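Local coordinates for uncharacterized protein ScGH5_18 (Streptomyces cattleya, PDB 7LR8), which probably hydrolyses beta-mannosidic linkages of N-glycan core fragments, as a family GH5 glycosidase that binds Man-beta-1,4-GlcNAc, at residues Gly147-Pro161 with His193-His207. The protein carries 1 engineered substitution. Residues are numbered along the deposited sequence; the frame is centred on the assembly and turned at random.
Sequences GMTVGNAINQFSGHP and HLHAEYDAAWYLDDH. Engineered in segment 147-161: Ala153 (natural residue Glu). With BMA (beta-D-mannopyranose), chain D.
Met148 and Leu194 join two neighbouring parallel strands of the eight-stranded (beta/alpha)8 barrel of this GH5 enzyme. Leu194 N donates to Met148 O, and Leu194 O takes Val150 N at 2.9 Å. One step earlier a side chain replaces the backbone acceptor: Met148 N reaches His193 ND1 at 3.1 Å, in the plane of the ring.

Beyond the strands, Asn155 takes part in four of the eight hydrogen bonds across the contact. Its CB lies 3.2 Å from Glu197 OE2, the same oxygen that accepts Asn155 N. With CG between the backbone N and carbonyl carbon (chi1 65°), the amide runs alongside the Glu197 carboxylate in the opposite direction, the two planes 80° apart. CG packs on Glu197 CB. OD1 takes the backbone N of Tyr198 at 3.0 Å, the donor tilted from the carbonyl plane. ND2 splits its two hydrogens between Tyr198 O, 3.3 Å away and approached from above the carbonyl plane, and His207 NE2, at 2.9 Å. Cut back to an alanine, the position would lose the whole amide, which is likely to leave Tyr198 N and His207 NE2 without their mates and the His207 ring freer to turn.

The other Glu197 oxygen, OE1, accepts His195 ND1 at 2.6 Å through its anti lone pair, which helps fix the carboxylate. On the sugar side, Asn152 ND2 donates to mannose O2, while engineered Ala153, a glutamate in the natural enzyme, rests its CB on Tyr198 CB. Tyr198 also touches the bound N-acetylglucosamine, and one water sits 2.7 Å from Tyr198 OH and also donates to His160 O.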
# COMPACT_ATOMS: atom_id res chain seq x y z
N GLY B 147 4.74 26.10 -3.97
CA GLY B 147 3.58 25.82 -3.16
C GLY B 147 3.19 24.37 -3.34
O GLY B 147 3.94 23.59 -3.92
N MET B 148 2.00 24.04 -2.84
CA MET B 148 1.49 22.67 -2.86
C MET B 148 0.36 22.52 -3.87
O MET B 148 -0.46 23.42 -4.03
CB MET B 148 0.94 22.27 -1.48
CG MET B 148 1.87 22.44 -0.31
SD MET B 148 3.27 21.32 -0.38
CE MET B 148 2.48 19.72 -0.38
N THR B 149 0.31 21.34 -4.50
CA THR B 149 -0.90 20.83 -5.13
C THR B 149 -1.43 19.73 -4.22
O THR B 149 -0.65 18.90 -3.75
CB THR B 149 -0.60 20.30 -6.54
OG1 THR B 149 -0.14 21.38 -7.37
CG2 THR B 149 -1.85 19.70 -7.17
N VAL B 150 -2.73 19.74 -3.94
CA VAL B 150 -3.27 18.84 -2.91
C VAL B 150 -2.88 17.40 -3.20
O VAL B 150 -2.37 16.69 -2.31
CB VAL B 150 -4.80 19.01 -2.79
CG1 VAL B 150 -5.39 17.86 -1.95
CG2 VAL B 150 -5.12 20.36 -2.16
N GLY B 151 -3.07 16.94 -4.44
CA GLY B 151 -2.63 15.60 -4.82
C GLY B 151 -2.94 15.36 -6.29
O GLY B 151 -3.83 15.98 -6.87
N ASN B 152 -2.17 14.45 -6.88
CA ASN B 152 -2.23 14.24 -8.33
C ASN B 152 -3.54 13.54 -8.69
O ASN B 152 -3.68 12.33 -8.52
CB ASN B 152 -1.05 13.41 -8.81
CG ASN B 152 -1.18 13.03 -10.26
OD1 ASN B 152 -1.46 13.89 -11.08
ND2 ASN B 152 -1.04 11.74 -10.58
N ALA B 153 -4.50 14.30 -9.21
CA ALA B 153 -5.77 13.75 -9.68
C ALA B 153 -6.41 12.88 -8.61
O ALA B 153 -6.85 11.75 -8.87
CB ALA B 153 -5.58 12.95 -10.99
N ILE B 154 -6.48 13.42 -7.39
CA ILE B 154 -7.09 12.69 -6.28
C ILE B 154 -8.55 12.38 -6.58
O ILE B 154 -9.09 11.40 -6.06
CB ILE B 154 -6.93 13.47 -4.95
CG1 ILE B 154 -7.20 12.55 -3.75
CG2 ILE B 154 -7.87 14.67 -4.90
CD1 ILE B 154 -6.02 11.67 -3.42
N ASN B 155 -9.19 13.19 -7.44
CA ASN B 155 -10.58 12.92 -7.82
C ASN B 155 -10.77 11.54 -8.44
O ASN B 155 -11.91 11.07 -8.50
CB ASN B 155 -11.10 13.99 -8.80
CG ASN B 155 -10.37 14.01 -10.16
OD1 ASN B 155 -9.15 13.92 -10.25
ND2 ASN B 155 -11.15 14.16 -11.22
N GLN B 156 -9.71 10.89 -8.92
CA GLN B 156 -9.92 9.57 -9.51
C GLN B 156 -10.31 8.52 -8.47
O GLN B 156 -10.76 7.44 -8.86
CB GLN B 156 -8.67 9.11 -10.29
CG GLN B 156 -7.48 8.72 -9.42
CD GLN B 156 -7.34 7.22 -9.23
OE1 GLN B 156 -7.49 6.44 -10.16
NE2 GLN B 156 -7.05 6.82 -7.99
N PHE B 157 -10.18 8.81 -7.18
CA PHE B 157 -10.66 7.88 -6.15
C PHE B 157 -12.15 8.03 -5.87
O PHE B 157 -12.68 7.23 -5.09
CB PHE B 157 -9.89 8.09 -4.84
CG PHE B 157 -8.46 7.63 -4.89
CD1 PHE B 157 -8.15 6.28 -4.76
CD2 PHE B 157 -7.42 8.55 -5.05
CE1 PHE B 157 -6.83 5.84 -4.79
CE2 PHE B 157 -6.10 8.13 -5.10
CZ PHE B 157 -5.81 6.77 -4.96
N SER B 158 -12.82 9.01 -6.47
CA SER B 158 -14.10 9.48 -5.96
C SER B 158 -15.31 8.88 -6.66
O SER B 158 -16.44 9.08 -6.19
CB SER B 158 -14.17 11.02 -6.01
OG SER B 158 -14.39 11.52 -7.32
N GLY B 159 -15.11 8.13 -7.73
CA GLY B 159 -16.24 7.52 -8.41
C GLY B 159 -15.81 6.74 -9.63
O GLY B 159 -14.62 6.48 -9.85
N HIS B 160 -16.81 6.33 -10.40
CA HIS B 160 -16.58 5.63 -11.66
C HIS B 160 -15.56 6.39 -12.51
O HIS B 160 -15.60 7.63 -12.56
CB HIS B 160 -17.91 5.48 -12.41
CG HIS B 160 -17.78 4.82 -13.75
ND1 HIS B 160 -17.47 5.53 -14.90
CD2 HIS B 160 -17.92 3.53 -14.13
CE1 HIS B 160 -17.42 4.69 -15.92
NE2 HIS B 160 -17.69 3.48 -15.48
N PRO B 161 -14.66 5.70 -13.23
CA PRO B 161 -14.53 4.24 -13.36
C PRO B 161 -13.60 3.54 -12.35
O PRO B 161 -13.23 2.38 -12.60
CB PRO B 161 -13.97 4.09 -14.78
CG PRO B 161 -13.11 5.28 -14.94
CD PRO B 161 -13.80 6.40 -14.19
N HIS B 193 -0.99 27.63 -3.67
CA HIS B 193 -1.61 26.37 -3.28
C HIS B 193 -2.86 26.14 -4.11
O HIS B 193 -3.73 27.01 -4.19
CB HIS B 193 -1.94 26.35 -1.78
CG HIS B 193 -0.77 26.66 -0.92
ND1 HIS B 193 0.43 25.98 -1.01
CD2 HIS B 193 -0.59 27.60 0.04
CE1 HIS B 193 1.29 26.48 -0.14
NE2 HIS B 193 0.69 27.47 0.51
N LEU B 194 -2.95 24.95 -4.71
CA LEU B 194 -4.01 24.62 -5.64
C LEU B 194 -4.33 23.14 -5.51
O LEU B 194 -3.68 22.39 -4.77
CB LEU B 194 -3.58 24.93 -7.09
CG LEU B 194 -2.38 24.10 -7.56
CD1 LEU B 194 -2.56 23.65 -9.00
CD2 LEU B 194 -1.06 24.88 -7.43
N HIS B 195 -5.33 22.70 -6.27
CA HIS B 195 -5.63 21.29 -6.43
C HIS B 195 -5.72 21.02 -7.92
O HIS B 195 -5.89 21.94 -8.72
CB HIS B 195 -6.92 20.90 -5.69
CG HIS B 195 -8.17 21.44 -6.33
ND1 HIS B 195 -9.00 20.67 -7.11
CD2 HIS B 195 -8.72 22.67 -6.29
CE1 HIS B 195 -10.01 21.40 -7.53
NE2 HIS B 195 -9.87 22.62 -7.05
N ALA B 196 -5.57 19.75 -8.30
CA ALA B 196 -5.38 19.38 -9.71
C ALA B 196 -6.15 18.10 -9.98
O ALA B 196 -5.74 17.02 -9.52
CB ALA B 196 -3.91 19.20 -10.04
N GLU B 197 -7.24 18.20 -10.72
CA GLU B 197 -8.12 17.07 -10.96
C GLU B 197 -8.05 16.64 -12.43
O GLU B 197 -7.91 17.48 -13.32
CB GLU B 197 -9.57 17.42 -10.59
CG GLU B 197 -9.72 18.12 -9.22
CD GLU B 197 -9.03 17.39 -8.07
OE1 GLU B 197 -8.63 18.05 -7.08
OE2 GLU B 197 -8.88 16.16 -8.14
N TYR B 198 -8.12 15.33 -12.66
CA TYR B 198 -8.08 14.83 -14.03
C TYR B 198 -9.41 15.11 -14.74
O TYR B 198 -10.39 15.52 -14.12
CB TYR B 198 -7.69 13.35 -14.06
CG TYR B 198 -8.83 12.35 -14.10
CD1 TYR B 198 -9.50 11.98 -12.95
CD2 TYR B 198 -9.18 11.72 -15.30
CE1 TYR B 198 -10.52 11.04 -12.98
CE2 TYR B 198 -10.19 10.78 -15.34
CZ TYR B 198 -10.85 10.44 -14.18
OH TYR B 198 -11.86 9.50 -14.24
N ASP B 199 -9.43 14.89 -16.07
CA ASP B 199 -10.44 15.53 -16.91
C ASP B 199 -11.86 15.02 -16.66
O ASP B 199 -12.80 15.58 -17.24
CB ASP B 199 -10.07 15.41 -18.41
CG ASP B 199 -9.98 13.97 -18.92
OD1 ASP B 199 -10.66 13.07 -18.38
OD2 ASP B 199 -9.21 13.75 -19.88
N ALA B 200 -12.07 14.00 -15.81
CA ALA B 200 -13.42 13.69 -15.36
C ALA B 200 -14.10 14.91 -14.75
O ALA B 200 -15.33 15.05 -14.82
CB ALA B 200 -13.40 12.55 -14.34
N ALA B 201 -13.32 15.81 -14.14
CA ALA B 201 -13.91 17.01 -13.56
C ALA B 201 -14.60 17.88 -14.61
O ALA B 201 -15.53 18.62 -14.29
CB ALA B 201 -12.85 17.83 -12.82
N TRP B 202 -14.15 17.81 -15.87
CA TRP B 202 -14.78 18.56 -16.95
C TRP B 202 -15.68 17.72 -17.84
O TRP B 202 -16.56 18.28 -18.50
CB TRP B 202 -13.71 19.23 -17.84
CG TRP B 202 -12.60 19.84 -17.04
CD1 TRP B 202 -11.42 19.25 -16.69
CD2 TRP B 202 -12.59 21.15 -16.47
NE1 TRP B 202 -10.67 20.12 -15.94
CE2 TRP B 202 -11.36 21.29 -15.79
CE3 TRP B 202 -13.49 22.21 -16.47
CZ2 TRP B 202 -11.02 22.46 -15.12
CZ3 TRP B 202 -13.15 23.36 -15.80
CH2 TRP B 202 -11.92 23.48 -15.13
N TYR B 203 -15.51 16.40 -17.87
CA TYR B 203 -16.07 15.57 -18.92
C TYR B 203 -17.12 14.56 -18.45
O TYR B 203 -17.91 14.10 -19.29
CB TYR B 203 -14.95 14.80 -19.63
CG TYR B 203 -14.04 15.61 -20.53
CD1 TYR B 203 -14.28 16.96 -20.80
CD2 TYR B 203 -12.95 15.01 -21.13
CE1 TYR B 203 -13.43 17.68 -21.65
CE2 TYR B 203 -12.11 15.71 -21.97
CZ TYR B 203 -12.35 17.04 -22.23
OH TYR B 203 -11.49 17.71 -23.09
N LEU B 204 -17.14 14.19 -17.17
CA LEU B 204 -17.94 13.07 -16.67
C LEU B 204 -19.16 13.59 -15.91
O LEU B 204 -19.02 14.19 -14.84
CB LEU B 204 -17.11 12.18 -15.75
CG LEU B 204 -16.54 10.85 -16.21
CD1 LEU B 204 -16.29 9.96 -15.00
CD2 LEU B 204 -17.47 10.16 -17.19
N ASP B 205 -20.35 13.33 -16.45
CA ASP B 205 -21.56 13.65 -15.71
C ASP B 205 -21.56 12.92 -14.38
O ASP B 205 -21.09 11.79 -14.27
CB ASP B 205 -22.81 13.26 -16.51
CG ASP B 205 -22.90 13.97 -17.85
OD1 ASP B 205 -22.35 15.08 -18.00
OD2 ASP B 205 -23.54 13.41 -18.76
N ASP B 206 -22.05 13.60 -13.34
CA ASP B 206 -22.20 13.06 -11.99
C ASP B 206 -20.87 12.82 -11.27
O ASP B 206 -20.87 12.31 -10.15
CB ASP B 206 -23.01 11.76 -11.98
CG ASP B 206 -24.36 11.92 -12.64
OD1 ASP B 206 -25.02 12.96 -12.41
OD2 ASP B 206 -24.76 11.02 -13.41
N HIS B 207 -19.73 13.18 -11.87
CA HIS B 207 -18.46 13.10 -11.15
C HIS B 207 -18.44 14.13 -10.02
O HIS B 207 -18.85 15.27 -10.22
CB HIS B 207 -17.30 13.34 -12.13
CG HIS B 207 -15.95 13.14 -11.53
ND1 HIS B 207 -15.47 11.90 -11.15
CD2 HIS B 207 -14.95 14.02 -11.28
CE1 HIS B 207 -14.24 12.03 -10.68
NE2 HIS B 207 -13.91 13.31 -10.73
C1 BMA D . -1.95 11.22 -15.52
C2 BMA D . -0.73 11.39 -14.56
C3 BMA D . -0.10 10.03 -14.32
C4 BMA D . 0.08 9.26 -15.70
C5 BMA D . -0.22 10.19 -16.91
C6 BMA D . -0.16 9.48 -18.25
O2 BMA D . -1.11 11.94 -13.31
O3 BMA D . -0.86 9.27 -13.34
O4 BMA D . 1.41 8.81 -15.77
O5 BMA D . -1.56 10.70 -16.81
O6 BMA D . -1.16 8.44 -18.23
O HOH W 1 -5.80 17.74 -6.25
O HOH W 2 -17.04 9.56 -11.30
O HOH W 3 -13.29 9.02 -11.96